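Local coordinates for unsaturated glucuronyl hydrolase (Streptococcus agalactiae, PDB 2ZZR), which hydrolyses unsaturated disaccharides of chondroitin, hyaluronan and heparin, releasing the unsaturated uronic acid from their glycosidic linkages, at residues E9-P14 with D325-T330; L257-M262 with L318-E323; R302-T307 with E344-N349. All coordinates share one frame; numbering follows the deposited sequence.

In the fold
Helix 328-346 takes part in two of the three contacts: contact 1 meets its first turn and contact 3 its last, their centres about 24 Å apart. Contact 2 uses the loop just before that helix and joins contact 1 through Lys328, whose NZ pairs with Glu323 and also reaches Leu321 O. The chemistry follows the location. Contact 1, partly buried and far from the chain's centre, combines aliphatic packing with a water bridge. Contact 2 lies at the surface and rests on two tyrosine rings. Contact 3 is buried, with a tyrosine set against a threonine methyl and an arginine, and is linked through Asp303 to Arg246, a probable substrate-binding residue.

Contact 1 (E9-P14 with D325-T330); sequences ESIENP and DPDKET
The backbones of 9-14 and 325-330 stay apart, with CA atoms 7.9 Å from each other at Ile11 and Asp327 and 6.6 Å at Pro14 and Thr330, so side chains and one water fill the gap. Ile11 does most of the touching. Its CG1 lies beside the backbone N (chi1 -59°) and the chain continues extended to CD1, which ends 3.7 Å from Thr330 CG2; the two side chains meet tip to tip. The CG2 branch of Ile11 also approaches the same threonine methyl. On its other flank CD1 lies 3.8 Å from Asp327 CG, as the isoleucine and the aspartate run antiparallel alongside each other. Pro14 adds a looser margin, its CB 4.1 Å from Thr330 CG2, which thus receives both Ile11 and the proline.

The polar part of the contact runs through water 1. It accepts from Ile11 N at 2.9 Å and donates to Asp327 OD2 at 2.7 Å, linking a loop amide to a carboxylate without direct contact between them. The backbone of Asp327 is held in turn by Asp325, whose OD2 accepts from Asp327 N at 2.9 Å with an N-H...O angle of 155°. This Asx turn, superposed on a type I turn from Asp325 to Lys328, leads the chain into helix 328-346 and helps to fix the position of Asp327.

The contact fastens the N-terminal arm to the start of that helix, and two other helices close round it. Helix 265-280 touches Ile11 through Asn276 and Leu279 and supplies Lys272 as a salt-bridge partner of Asp325. Short helix 15-18, into which the arm runs, presses Phe17 on both Ile11 and Thr330.

Contact 2 (L257-M262 with L318-E323); sequences LSYRKM and LKYLPE
Tyr259, on helix 245-262, turns the edge of its ring to the face of Tyr320 in the loop after helix 304-318, and this pair forms the tight part of the contact. The arrangement is an offset edge-to-face stack with ring centroids 5.5 Å apart and planes at 65°. Several close approaches gather at the root of the Tyr320 side chain: Tyr259 CE2 is 3.6 Å from Tyr320 CB and 3.7 Å from Tyr320 CG, while CD2 lies over the same face. A chi1 of 174°, trans to the amide nitrogen, carries the Tyr259 ring out from the helix toward the loop. Lys319 CB lies over the opposite face of Tyr320, offset toward the rim.

The far end of Tyr320 has fewer close neighbours across the contact. Its OH makes a single short approach to the aliphatic part of Arg260, 3.5 Å from CG, flanked by CB and CD of that arginine, both 4.1 Å from the same OH. The solvent side is evident in the partial exposure of all three touching residues, Tyr259, Arg260 and Tyr320. The Arg260 head turns away from the tyrosine through a bend at chi3, and NE donates to Leu257 O at 2.8 Å in the carbonyl plane, on a lone pair. Leu257 CD2 and Lys261 CE cover the two faces of the guanidinium, and NH2 makes a salt bridge with the terminal carboxylate of Trp397.

Ile268 of helix 265-280 touches both Tyr259 and Leu321, so the loop and the helix share a neighbour. In the alpha-helical barrel of this family 88 glycosyl hydrolase, the contact is peripheral packing between a barrel helix and an interhelical loop, joined by an offset edge-to-face tyrosine pair.

Contact 3 (R302-T307 with E344-N349); sequences RDTSAT and EQYSNN
Tyr346 meets Arg302 and Thr304 where residues 344-346 of helix 328-346 form a wider pi-type turn. Near the root of the ring, Tyr346 CD1 is 3.4 Å from Thr304 CG2. The threonine's chi1 of 52° turns this methyl to the tyrosine, while OG1 bonds to Leu359 O. Farther out, Tyr346 CE1 lies 3.8 Å from Arg302 CG. The two side chains cross at about a right angle, and a bend at chi2 of the arginine sets its guanidinium over the phenol oxygen. Tyr346 OH therefore lies above one guanidinium face, 3.1 Å from Arg302 NH1, at an angle too poor for a hydrogen bond. Asp285 instead grips both groups, OD1 in a salt bridge with NH1 and OD2 hydrogen-bonded to the phenol. After Tyr346, Asn348 pairs by backbone with Leu357.

Across the contact, Asp303 is the N-cap of helix 304-318: its OD2 accepts from Ser305 OG at 2.7 Å and weakly from Ser305 N. Its OD1 forms a salt bridge with Arg246, a probable substrate-binding residue, which is consistent with this N-capped helix start lying in the second shell of the substrate site.

Contact 1 (E9-P14 with D325-T330)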
ATOM      1  N   GLU A   9       1.934 -14.182  17.462  1.00 19.69           N
ATOM      2  CA  GLU A   9       2.311 -13.540  18.716  1.00 19.96           C
ATOM      3  C   GLU A   9       1.087 -12.927  19.367  1.00 20.14           C
ATOM      4  O   GLU A   9       0.244 -12.348  18.686  1.00 19.96           O
ATOM      5  CB  GLU A   9       3.345 -12.435  18.469  1.00 19.88           C
ATOM      6  CG  GLU A   9       4.657 -12.935  17.871  1.00 19.96           C
ATOM      7  CD  GLU A   9       5.689 -11.838  17.623  1.00 20.33           C
ATOM      8  OE1 GLU A   9       5.386 -10.638  17.804  1.00 19.49           O
ATOM      9  OE2 GLU A   9       6.829 -12.199  17.248  1.00 21.81           O
ATOM     10  N   SER A  10       0.977 -13.039  20.686  1.00 20.37           N
ATOM     11  CA  SER A  10      -0.046 -12.260  21.373  1.00 20.98           C
ATOM     12  C   SER A  10       0.335 -10.778  21.267  1.00 20.91           C
ATOM     13  O   SER A  10       1.526 -10.437  21.197  1.00 20.67           O
ATOM     14  CB  SER A  10      -0.187 -12.684  22.833  1.00 21.38           C
ATOM     15  OG  SER A  10       0.973 -12.343  23.558  1.00 23.44           O
ATOM     16  N   ILE A  11      -0.667  -9.906  21.213  1.00 20.58           N
ATOM     17  CA  ILE A  11      -0.404  -8.471  21.259  1.00 20.81           C
ATOM     18  C   ILE A  11       0.081  -8.140  22.662  1.00 21.45           C
ATOM     19  O   ILE A  11      -0.690  -8.119  23.628  1.00 21.10           O
ATOM     20  CB  ILE A  11      -1.621  -7.620  20.875  1.00 20.37           C
ATOM     21  CG1 ILE A  11      -2.080  -7.982  19.458  1.00 19.51           C
ATOM     22  CG2 ILE A  11      -1.279  -6.130  21.002  1.00 20.15           C
ATOM     23  CD1 ILE A  11      -3.456  -7.419  19.074  1.00 18.97           C
ATOM     24  N   GLU A  12       1.385  -7.913  22.754  1.00 22.42           N
ATOM     25  CA  GLU A  12       2.051  -7.765  24.036  1.00 23.95           C
ATOM     26  C   GLU A  12       1.659  -6.429  24.663  1.00 24.25           C
ATOM     27  O   GLU A  12       1.567  -5.415  23.972  1.00 24.79           O
ATOM     28  CB  GLU A  12       3.573  -7.960  23.861  1.00 23.72           C
ATOM     29  CG  GLU A  12       3.939  -9.403  23.394  1.00 24.10           C
ATOM     30  CD  GLU A  12       5.398  -9.595  22.941  1.00 24.63           C
ATOM     31  OE1 GLU A  12       5.761 -10.755  22.607  1.00 21.76           O
ATOM     32  OE2 GLU A  12       6.171  -8.603  22.908  1.00 25.47           O
ATOM     33  N   ASN A  13       1.357  -6.452  25.960  1.00 25.37           N
ATOM     34  CA  ASN A  13       0.943  -5.253  26.695  1.00 25.91           C
ATOM     35  C   ASN A  13      -0.158  -4.435  25.971  1.00 26.00           C
ATOM     36  O   ASN A  13       0.050  -3.267  25.653  1.00 25.97           O
ATOM     37  CB  ASN A  13       2.192  -4.398  26.999  1.00 26.53           C
ATOM     38  CG  ASN A  13       1.890  -3.161  27.827  1.00 27.23           C
ATOM     39  OD1 ASN A  13       0.977  -3.144  28.659  1.00 29.86           O
ATOM     40  ND2 ASN A  13       2.670  -2.109  27.602  1.00 28.51           N
ATOM     41  N   PRO A  14      -1.339  -5.048  25.718  1.00 26.02           N
ATOM     42  CA  PRO A  14      -2.392  -4.420  24.893  1.00 26.06           C
ATOM     43  C   PRO A  14      -2.989  -3.110  25.421  1.00 26.18           C
ATOM     44  O   PRO A  14      -3.623  -2.376  24.656  1.00 25.99           O
ATOM     45  CB  PRO A  14      -3.481  -5.498  24.836  1.00 26.03           C
ATOM     46  CG  PRO A  14      -3.253  -6.324  26.051  1.00 26.10           C
ATOM     47  CD  PRO A  14      -1.765  -6.373  26.203  1.00 25.87           C
ATOM     48  N   ASP A 325     -13.617 -12.276  18.149  1.00 14.51           N
ATOM     49  CA  ASP A 325     -12.150 -12.311  18.147  1.00 14.82           C
ATOM     50  C   ASP A 325     -11.656 -11.461  19.319  1.00 14.79           C
ATOM     51  O   ASP A 325     -11.974 -10.274  19.395  1.00 14.80           O
ATOM     52  CB  ASP A 325     -11.573 -11.823  16.813  1.00 14.69           C
ATOM     53  CG  ASP A 325     -10.058 -12.012  16.729  1.00 14.90           C
ATOM     54  OD1 ASP A 325      -9.589 -12.741  15.834  1.00 16.10           O
ATOM     55  OD2 ASP A 325      -9.345 -11.432  17.564  1.00 14.78           O
ATOM     56  N   PRO A 326     -10.884 -12.070  20.251  1.00 15.20           N
ATOM     57  CA  PRO A 326     -10.531 -11.375  21.491  1.00 15.39           C
ATOM     58  C   PRO A 326      -9.629 -10.158  21.273  1.00 15.23           C
ATOM     59  O   PRO A 326      -9.480  -9.334  22.175  1.00 15.74           O
ATOM     60  CB  PRO A 326      -9.804 -12.454  22.309  1.00 15.47           C
ATOM     61  CG  PRO A 326      -9.276 -13.403  21.308  1.00 15.51           C
ATOM     62  CD  PRO A 326     -10.300 -13.422  20.193  1.00 15.54           C
ATOM     63  N   ASP A 327      -9.059 -10.044  20.079  1.00 15.27           N
ATOM     64  CA  ASP A 327      -8.176  -8.926  19.758  1.00 15.22           C
ATOM     65  C   ASP A 327      -8.811  -7.858  18.878  1.00 14.95           C
ATOM     66  O   ASP A 327      -8.167  -6.853  18.574  1.00 14.45           O
ATOM     67  CB  ASP A 327      -6.893  -9.438  19.108  1.00 15.56           C
ATOM     68  CG  ASP A 327      -5.967 -10.129  20.098  1.00 16.75           C
ATOM     69  OD1 ASP A 327      -6.052  -9.854  21.313  1.00 19.84           O
ATOM     70  OD2 ASP A 327      -5.162 -10.958  19.647  1.00 18.90           O
ATOM     71  N   LYS A 328     -10.071  -8.059  18.478  1.00 14.75           N
ATOM     72  CA  LYS A 328     -10.733  -7.099  17.591  1.00 14.43           C
ATOM     73  C   LYS A 328     -10.735  -5.688  18.163  1.00 14.74           C
ATOM     74  O   LYS A 328     -10.374  -4.735  17.474  1.00 14.67           O
ATOM     75  CB  LYS A 328     -12.161  -7.529  17.236  1.00 14.05           C
ATOM     76  CG  LYS A 328     -12.787  -6.618  16.187  1.00 14.01           C
ATOM     77  CD  LYS A 328     -14.139  -7.108  15.702  1.00 13.08           C
ATOM     78  CE  LYS A 328     -14.619  -6.240  14.540  1.00 13.77           C
ATOM     79  NZ  LYS A 328     -15.886  -6.773  13.929  1.00 13.33           N
ATOM     80  N   GLU A 329     -11.133  -5.554  19.427  1.00 15.04           N
ATOM     81  CA  GLU A 329     -11.144  -4.245  20.055  1.00 15.64           C
ATOM     82  C   GLU A 329      -9.732  -3.650  20.162  1.00 15.52           C
ATOM     83  O   GLU A 329      -9.538  -2.447  19.937  1.00 15.47           O
ATOM     84  CB  GLU A 329     -11.814  -4.304  21.426  1.00 16.22           C
ATOM     85  CG  GLU A 329     -11.805  -2.960  22.108  1.00 18.18           C
ATOM     86  CD  GLU A 329     -12.852  -2.839  23.173  1.00 22.06           C
ATOM     87  OE1 GLU A 329     -12.642  -3.404  24.268  1.00 23.72           O
ATOM     88  OE2 GLU A 329     -13.871  -2.159  22.913  1.00 22.04           O
ATOM     89  N   THR A 330      -8.755  -4.491  20.493  1.00 15.15           N
ATOM     90  CA  THR A 330      -7.351  -4.055  20.503  1.00 15.11           C
ATOM     91  C   THR A 330      -6.929  -3.484  19.142  1.00 14.72           C
ATOM     92  O   THR A 330      -6.320  -2.412  19.090  1.00 14.35           O
ATOM     93  CB  THR A 330      -6.407  -5.184  20.946  1.00 15.37           C
ATOM     94  OG1 THR A 330      -6.835  -5.682  22.217  1.00 16.31           O
ATOM     95  CG2 THR A 330      -4.967  -4.671  21.083  1.00 15.55           C
TER
HETATM   96  O   HOH W   1      -3.280 -11.127  21.561  1.00 20.87           O

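Contact 2 (L257-M262 with L318-E323)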
ATOM      1  N   LEU A 257      -7.241  -7.057   1.768  1.00 10.37           N
ATOM      2  CA  LEU A 257      -7.725  -6.685   0.435  1.00 10.84           C
ATOM      3  C   LEU A 257      -8.064  -7.931  -0.389  1.00 11.20           C
ATOM      4  O   LEU A 257      -9.134  -8.017  -0.994  1.00 11.70           O
ATOM      5  CB  LEU A 257      -6.705  -5.808  -0.301  1.00 10.53           C
ATOM      6  CG  LEU A 257      -6.591  -4.359   0.166  1.00 10.96           C
ATOM      7  CD1 LEU A 257      -5.442  -3.679  -0.555  1.00 11.12           C
ATOM      8  CD2 LEU A 257      -7.893  -3.593  -0.081  1.00 10.85           C
ATOM      9  N   SER A 258      -7.166  -8.914  -0.376  1.00 11.46           N
ATOM     10  CA  SER A 258      -7.408 -10.176  -1.078  1.00 11.99           C
ATOM     11  C   SER A 258      -8.513 -11.000  -0.429  1.00 11.77           C
ATOM     12  O   SER A 258      -9.282 -11.681  -1.125  1.00 12.07           O
ATOM     13  CB  SER A 258      -6.124 -10.995  -1.152  1.00 12.40           C
ATOM     14  OG  SER A 258      -5.131 -10.263  -1.838  1.00 14.05           O
ATOM     15  N   TYR A 259      -8.593 -10.935   0.896  1.00 11.84           N
ATOM     16  CA  TYR A 259      -9.642 -11.645   1.637  1.00 12.31           C
ATOM     17  C   TYR A 259     -11.045 -11.245   1.157  1.00 12.64           C
ATOM     18  O   TYR A 259     -11.938 -12.094   1.066  1.00 12.45           O
ATOM     19  CB  TYR A 259      -9.507 -11.421   3.144  1.00 12.13           C
ATOM     20  CG  TYR A 259     -10.652 -12.029   3.927  1.00 12.56           C
ATOM     21  CD1 TYR A 259     -10.650 -13.379   4.272  1.00 12.20           C
ATOM     22  CD2 TYR A 259     -11.754 -11.253   4.298  1.00 12.47           C
ATOM     23  CE1 TYR A 259     -11.714 -13.937   4.986  1.00 12.55           C
ATOM     24  CE2 TYR A 259     -12.819 -11.804   5.000  1.00 12.08           C
ATOM     25  CZ  TYR A 259     -12.796 -13.145   5.337  1.00 12.63           C
ATOM     26  OH  TYR A 259     -13.858 -13.688   6.030  1.00 12.93           O
ATOM     27  N   ARG A 260     -11.237  -9.961   0.849  1.00 12.60           N
ATOM     28  CA  ARG A 260     -12.531  -9.501   0.314  1.00 12.85           C
ATOM     29  C   ARG A 260     -13.001 -10.405  -0.813  1.00 13.38           C
ATOM     30  O   ARG A 260     -14.184 -10.717  -0.924  1.00 13.65           O
ATOM     31  CB  ARG A 260     -12.423  -8.105  -0.288  1.00 12.81           C
ATOM     32  CG  ARG A 260     -12.031  -6.990   0.643  1.00 11.86           C
ATOM     33  CD  ARG A 260     -11.898  -5.702  -0.172  1.00 12.34           C
ATOM     34  NE  ARG A 260     -10.858  -5.819  -1.202  1.00 12.53           N
ATOM     35  CZ  ARG A 260     -10.802  -5.092  -2.317  1.00 12.96           C
ATOM     36  NH1 ARG A 260     -11.733  -4.177  -2.578  1.00 13.32           N
ATOM     37  NH2 ARG A 260      -9.813  -5.285  -3.182  1.00 12.04           N
ATOM     38  N   LYS A 261     -12.051 -10.804  -1.652  1.00 13.52           N
ATOM     39  CA  LYS A 261     -12.341 -11.456  -2.916  1.00 14.28           C
ATOM     40  C   LYS A 261     -12.206 -12.973  -2.854  1.00 14.69           C
ATOM     41  O   LYS A 261     -12.587 -13.683  -3.797  1.00 16.04           O
ATOM     42  CB  LYS A 261     -11.422 -10.888  -4.000  1.00 14.10           C
ATOM     43  CG  LYS A 261     -11.411  -9.364  -4.074  1.00 14.02           C
ATOM     44  CD  LYS A 261     -12.805  -8.802  -4.353  1.00 14.55           C
ATOM     45  CE  LYS A 261     -12.798  -7.280  -4.392  1.00 15.38           C
ATOM     46  NZ  LYS A 261     -14.192  -6.775  -4.637  1.00 16.07           N
ATOM     47  N   MET A 262     -11.664 -13.471  -1.750  1.00 14.48           N
ATOM     48  CA  MET A 262     -11.345 -14.893  -1.632  1.00 14.44           C
ATOM     49  C   MET A 262     -12.065 -15.550  -0.470  1.00 14.27           C
ATOM     50  O   MET A 262     -12.427 -16.733  -0.545  1.00 14.71           O
ATOM     51  CB  MET A 262      -9.829 -15.088  -1.506  1.00 14.23           C
ATOM     52  CG  MET A 262      -9.079 -14.676  -2.752  1.00 14.35           C
ATOM     53  SD  MET A 262      -7.292 -14.656  -2.552  1.00 14.32           S
ATOM     54  CE  MET A 262      -6.968 -16.388  -2.231  1.00 14.73           C
ATOM     55  N   LEU A 318     -10.943  -5.185   9.862  1.00 12.19           N
ATOM     56  CA  LEU A 318     -11.933  -5.011  10.927  0.50 12.48           C
ATOM     57  C   LEU A 318     -13.367  -5.028  10.412  1.00 12.56           C
ATOM     58  O   LEU A 318     -14.310  -5.255  11.178  1.00 12.58           O
ATOM     59  CB  LEU A 318     -11.663  -3.717  11.704  0.50 12.66           C
ATOM     60  CG  LEU A 318     -11.023  -3.816  13.098  0.50 13.36           C
ATOM     61  CD1 LEU A 318     -10.217  -5.100  13.328  0.50 13.37           C
ATOM     62  CD2 LEU A 318     -10.194  -2.575  13.390  0.50 11.96           C
ATOM     63  N   LYS A 319     -13.533  -4.793   9.112  1.00 12.70           N
ATOM     64  CA  LYS A 319     -14.860  -4.902   8.489  1.00 13.02           C
ATOM     65  C   LYS A 319     -15.381  -6.338   8.550  1.00 13.30           C
ATOM     66  O   LYS A 319     -16.595  -6.564   8.552  1.00 13.64           O
ATOM     67  CB  LYS A 319     -14.826  -4.453   7.026  1.00 12.90           C
ATOM     68  CG  LYS A 319     -14.488  -2.998   6.829  1.00 12.25           C
ATOM     69  CD  LYS A 319     -14.306  -2.684   5.365  1.00 10.82           C
ATOM     70  CE  LYS A 319     -13.922  -1.223   5.159  1.00 11.72           C
ATOM     71  NZ  LYS A 319     -13.716  -0.947   3.703  1.00 10.75           N
ATOM     72  N   TYR A 320     -14.459  -7.300   8.628  1.00 13.28           N
ATOM     73  CA  TYR A 320     -14.778  -8.720   8.490  1.00 13.65           C
ATOM     74  C   TYR A 320     -14.509  -9.540   9.741  1.00 13.61           C
ATOM     75  O   TYR A 320     -15.142 -10.579   9.953  1.00 13.52           O
ATOM     76  CB  TYR A 320     -13.993  -9.323   7.319  1.00 14.48           C
ATOM     77  CG  TYR A 320     -14.216  -8.576   6.036  1.00 15.10           C
ATOM     78  CD1 TYR A 320     -13.268  -7.666   5.560  1.00 15.85           C
ATOM     79  CD2 TYR A 320     -15.395  -8.747   5.311  1.00 15.79           C
ATOM     80  CE1 TYR A 320     -13.485  -6.957   4.384  1.00 15.23           C
ATOM     81  CE2 TYR A 320     -15.619  -8.040   4.137  1.00 16.80           C
ATOM     82  CZ  TYR A 320     -14.661  -7.154   3.682  1.00 17.21           C
ATOM     83  OH  TYR A 320     -14.904  -6.461   2.519  1.00 19.05           O
ATOM     84  N   LEU A 321     -13.554  -9.090  10.550  1.00 13.65           N
ATOM     85  CA  LEU A 321     -13.117  -9.862  11.718  1.00 13.58           C
ATOM     86  C   LEU A 321     -14.298 -10.121  12.654  1.00 13.41           C
ATOM     87  O   LEU A 321     -15.034  -9.183  12.990  1.00 13.76           O
ATOM     88  CB  LEU A 321     -12.010  -9.113  12.462  1.00 13.39           C
ATOM     89  CG  LEU A 321     -11.153  -9.925  13.436  1.00 14.38           C
ATOM     90  CD1 LEU A 321     -10.272 -10.922  12.695  1.00 15.02           C
ATOM     91  CD2 LEU A 321     -10.297  -8.975  14.250  1.00 13.59           C
ATOM     92  N   PRO A 322     -14.512 -11.392  13.050  1.00 13.39           N
ATOM     93  CA  PRO A 322     -15.596 -11.674  13.999  1.00 13.29           C
ATOM     94  C   PRO A 322     -15.554 -10.851  15.284  1.00 13.46           C
ATOM     95  O   PRO A 322     -14.480 -10.616  15.862  1.00 12.91           O
ATOM     96  CB  PRO A 322     -15.401 -13.164  14.321  1.00 13.19           C
ATOM     97  CG  PRO A 322     -14.791 -13.716  13.079  1.00 13.56           C
ATOM     98  CD  PRO A 322     -13.827 -12.632  12.635  1.00 13.33           C
ATOM     99  N   GLU A 323     -16.737 -10.436  15.737  1.00 13.27           N
ATOM    100  CA  GLU A 323     -16.884  -9.712  16.996  1.00 13.68           C
ATOM    101  C   GLU A 323     -16.306 -10.484  18.181  1.00 13.70           C
ATOM    102  O   GLU A 323     -15.873  -9.880  19.159  1.00 13.95           O
ATOM    103  CB  GLU A 323     -18.362  -9.395  17.262  1.00 14.08           C
ATOM    104  CG  GLU A 323     -18.892  -8.217  16.443  1.00 14.04           C
ATOM    105  CD  GLU A 323     -18.254  -6.896  16.837  1.00 14.81           C
ATOM    106  OE1 GLU A 323     -17.559  -6.293  15.993  1.00 14.97           O
ATOM    107  OE2 GLU A 323     -18.438  -6.464  17.992  1.00 15.28           O
TER

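Contact 3 (R302-T307 with E344-N349)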
ATOM      1  N   ARG A 302      12.129   7.173  11.161  1.00 20.09           N
ATOM      2  CA  ARG A 302      10.879   6.425  11.076  1.00 18.77           C
ATOM      3  C   ARG A 302      10.569   6.147   9.620  1.00 18.13           C
ATOM      4  O   ARG A 302      11.162   6.755   8.723  1.00 17.93           O
ATOM      5  CB  ARG A 302       9.722   7.226  11.687  1.00 18.74           C
ATOM      6  CG  ARG A 302       9.969   7.773  13.087  1.00 18.89           C
ATOM      7  CD  ARG A 302      10.446   6.689  14.047  1.00 19.92           C
ATOM      8  NE  ARG A 302      10.606   7.203  15.403  1.00 21.91           N
ATOM      9  CZ  ARG A 302       9.665   7.165  16.346  1.00 22.89           C
ATOM     10  NH1 ARG A 302       8.473   6.628  16.097  1.00 22.66           N
ATOM     11  NH2 ARG A 302       9.920   7.665  17.548  1.00 22.61           N
ATOM     12  N   ASP A 303       9.664   5.199   9.379  1.00 17.02           N
ATOM     13  CA  ASP A 303       9.006   5.122   8.089  1.00 16.17           C
ATOM     14  C   ASP A 303       7.506   5.227   8.315  1.00 16.13           C
ATOM     15  O   ASP A 303       6.828   4.218   8.526  1.00 15.93           O
ATOM     16  CB  ASP A 303       9.341   3.851   7.312  1.00 15.89           C
ATOM     17  CG  ASP A 303       8.634   3.801   5.959  1.00 15.06           C
ATOM     18  OD1 ASP A 303       8.436   2.692   5.429  1.00 14.03           O
ATOM     19  OD2 ASP A 303       8.250   4.877   5.442  1.00 15.17           O
ATOM     20  N   THR A 304       7.005   6.458   8.258  1.00 15.59           N
ATOM     21  CA  THR A 304       5.584   6.730   8.471  1.00 15.43           C
ATOM     22  C   THR A 304       4.714   6.065   7.406  1.00 14.94           C
ATOM     23  O   THR A 304       3.554   5.744   7.677  1.00 14.57           O
ATOM     24  CB  THR A 304       5.293   8.236   8.489  1.00 15.55           C
ATOM     25  OG1 THR A 304       5.848   8.842   7.317  1.00 15.40           O
ATOM     26  CG2 THR A 304       5.893   8.886   9.727  1.00 16.09           C
ATOM     27  N   SER A 305       5.259   5.851   6.206  1.00 14.36           N
ATOM     28  CA  SER A 305       4.466   5.239   5.128  1.00 14.11           C
ATOM     29  C   SER A 305       4.060   3.806   5.476  1.00 14.24           C
ATOM     30  O   SER A 305       2.993   3.355   5.078  1.00 13.87           O
ATOM     31  CB  SER A 305       5.175   5.296   3.767  1.00 14.27           C
ATOM     32  OG  SER A 305       6.252   4.373   3.673  1.00 13.65           O
ATOM     33  N   ALA A 306       4.915   3.110   6.226  1.00 13.82           N
ATOM     34  CA  ALA A 306       4.617   1.747   6.677  1.00 14.07           C
ATOM     35  C   ALA A 306       3.449   1.773   7.654  1.00 13.88           C
ATOM     36  O   ALA A 306       2.549   0.936   7.590  1.00 14.29           O
ATOM     37  CB  ALA A 306       5.842   1.120   7.328  1.00 14.00           C
ATOM     38  N   THR A 307       3.461   2.758   8.547  1.00 13.58           N
ATOM     39  CA  THR A 307       2.416   2.899   9.552  1.00 13.25           C
ATOM     40  C   THR A 307       1.080   3.321   8.909  1.00 13.00           C
ATOM     41  O   THR A 307       0.027   2.766   9.250  1.00 12.88           O
ATOM     42  CB  THR A 307       2.881   3.837  10.697  1.00 13.18           C
ATOM     43  OG1 THR A 307       3.992   3.220  11.369  1.00 13.74           O
ATOM     44  CG2 THR A 307       1.766   4.063  11.718  1.00 13.75           C
ATOM     45  N   GLU A 344      -0.864  13.949  14.615  1.00 20.33           N
ATOM     46  CA  GLU A 344      -0.405  14.911  15.620  1.00 21.44           C
ATOM     47  C   GLU A 344       1.101  15.162  15.602  1.00 21.85           C
ATOM     48  O   GLU A 344       1.561  16.221  16.045  1.00 22.16           O
ATOM     49  CB  GLU A 344      -0.834  14.466  17.020  1.00 21.50           C
ATOM     50  CG  GLU A 344      -2.341  14.494  17.248  1.00 21.74           C
ATOM     51  CD  GLU A 344      -2.745  14.088  18.656  1.00 22.03           C
ATOM     52  OE1 GLU A 344      -1.875  13.672  19.450  1.00 22.42           O
ATOM     53  OE2 GLU A 344      -3.954  14.181  18.966  1.00 23.75           O
ATOM     54  N   GLN A 345       1.868  14.199  15.100  1.00 22.08           N
ATOM     55  CA  GLN A 345       3.326  14.281  15.209  1.00 22.34           C
ATOM     56  C   GLN A 345       4.069  14.222  13.879  1.00 22.10           C
ATOM     57  O   GLN A 345       5.227  14.654  13.799  1.00 22.21           O
ATOM     58  CB  GLN A 345       3.867  13.201  16.156  1.00 22.78           C
ATOM     59  CG  GLN A 345       3.389  13.305  17.613  1.00 24.83           C
ATOM     60  CD  GLN A 345       3.745  14.632  18.278  1.00 28.19           C
ATOM     61  OE1 GLN A 345       2.908  15.242  18.948  1.00 29.46           O
ATOM     62  NE2 GLN A 345       4.989  15.081  18.100  1.00 28.18           N
ATOM     63  N   TYR A 346       3.416  13.697  12.843  1.00 21.16           N
ATOM     64  CA  TYR A 346       4.107  13.422  11.581  1.00 20.71           C
ATOM     65  C   TYR A 346       3.536  14.111  10.344  1.00 20.90           C
ATOM     66  O   TYR A 346       4.190  14.156   9.297  1.00 20.90           O
ATOM     67  CB  TYR A 346       4.232  11.905  11.369  1.00 20.06           C
ATOM     68  CG  TYR A 346       5.126  11.249  12.392  1.00 19.62           C
ATOM     69  CD1 TYR A 346       6.505  11.173  12.188  1.00 19.14           C
ATOM     70  CD2 TYR A 346       4.604  10.720  13.575  1.00 18.90           C
ATOM     71  CE1 TYR A 346       7.340  10.584  13.131  1.00 18.94           C
ATOM     72  CE2 TYR A 346       5.437  10.124  14.529  1.00 19.67           C
ATOM     73  CZ  TYR A 346       6.805  10.064  14.294  1.00 19.22           C
ATOM     74  OH  TYR A 346       7.646   9.481  15.214  1.00 19.76           O
ATOM     75  N   SER A 347       2.326  14.657  10.461  1.00 21.26           N
ATOM     76  CA  SER A 347       1.696  15.338   9.334  1.00 21.85           C
ATOM     77  C   SER A 347       2.324  16.711   9.095  1.00 22.48           C
ATOM     78  O   SER A 347       2.807  17.359  10.033  1.00 22.34           O
ATOM     79  CB  SER A 347       0.184  15.464   9.536  1.00 21.94           C
ATOM     80  OG  SER A 347      -0.110  16.261  10.666  1.00 22.23           O
ATOM     81  N   ASN A 348       2.312  17.132   7.834  1.00 23.13           N
ATOM     82  CA  ASN A 348       2.908  18.398   7.412  1.00 24.15           C
ATOM     83  C   ASN A 348       2.184  19.625   7.956  1.00 25.14           C
ATOM     84  O   ASN A 348       0.967  19.762   7.806  1.00 25.11           O
ATOM     85  CB  ASN A 348       2.946  18.479   5.886  1.00 23.94           C
ATOM     86  CG  ASN A 348       3.460  19.819   5.379  1.00 23.47           C
ATOM     87  OD1 ASN A 348       4.540  20.261   5.759  1.00 23.45           O
ATOM     88  ND2 ASN A 348       2.685  20.464   4.520  1.00 23.94           N
ATOM     89  N   ASN A 349       2.955  20.525   8.559  1.00 26.37           N
ATOM     90  CA  ASN A 349       2.424  21.788   9.066  1.00 27.50           C
ATOM     91  C   ASN A 349       2.821  22.997   8.220  1.00 28.38           C
ATOM     92  O   ASN A 349       2.122  24.014   8.213  1.00 28.82           O
ATOM     93  CB  ASN A 349       2.829  21.987  10.527  1.00 27.80           C
ATOM     94  CG  ASN A 349       2.070  21.073  11.470  1.00 28.36           C
ATOM     95  OD1 ASN A 349       0.850  20.934  11.369  1.00 30.30           O
ATOM     96  ND2 ASN A 349       2.787  20.445  12.393  1.00 29.37           N
TER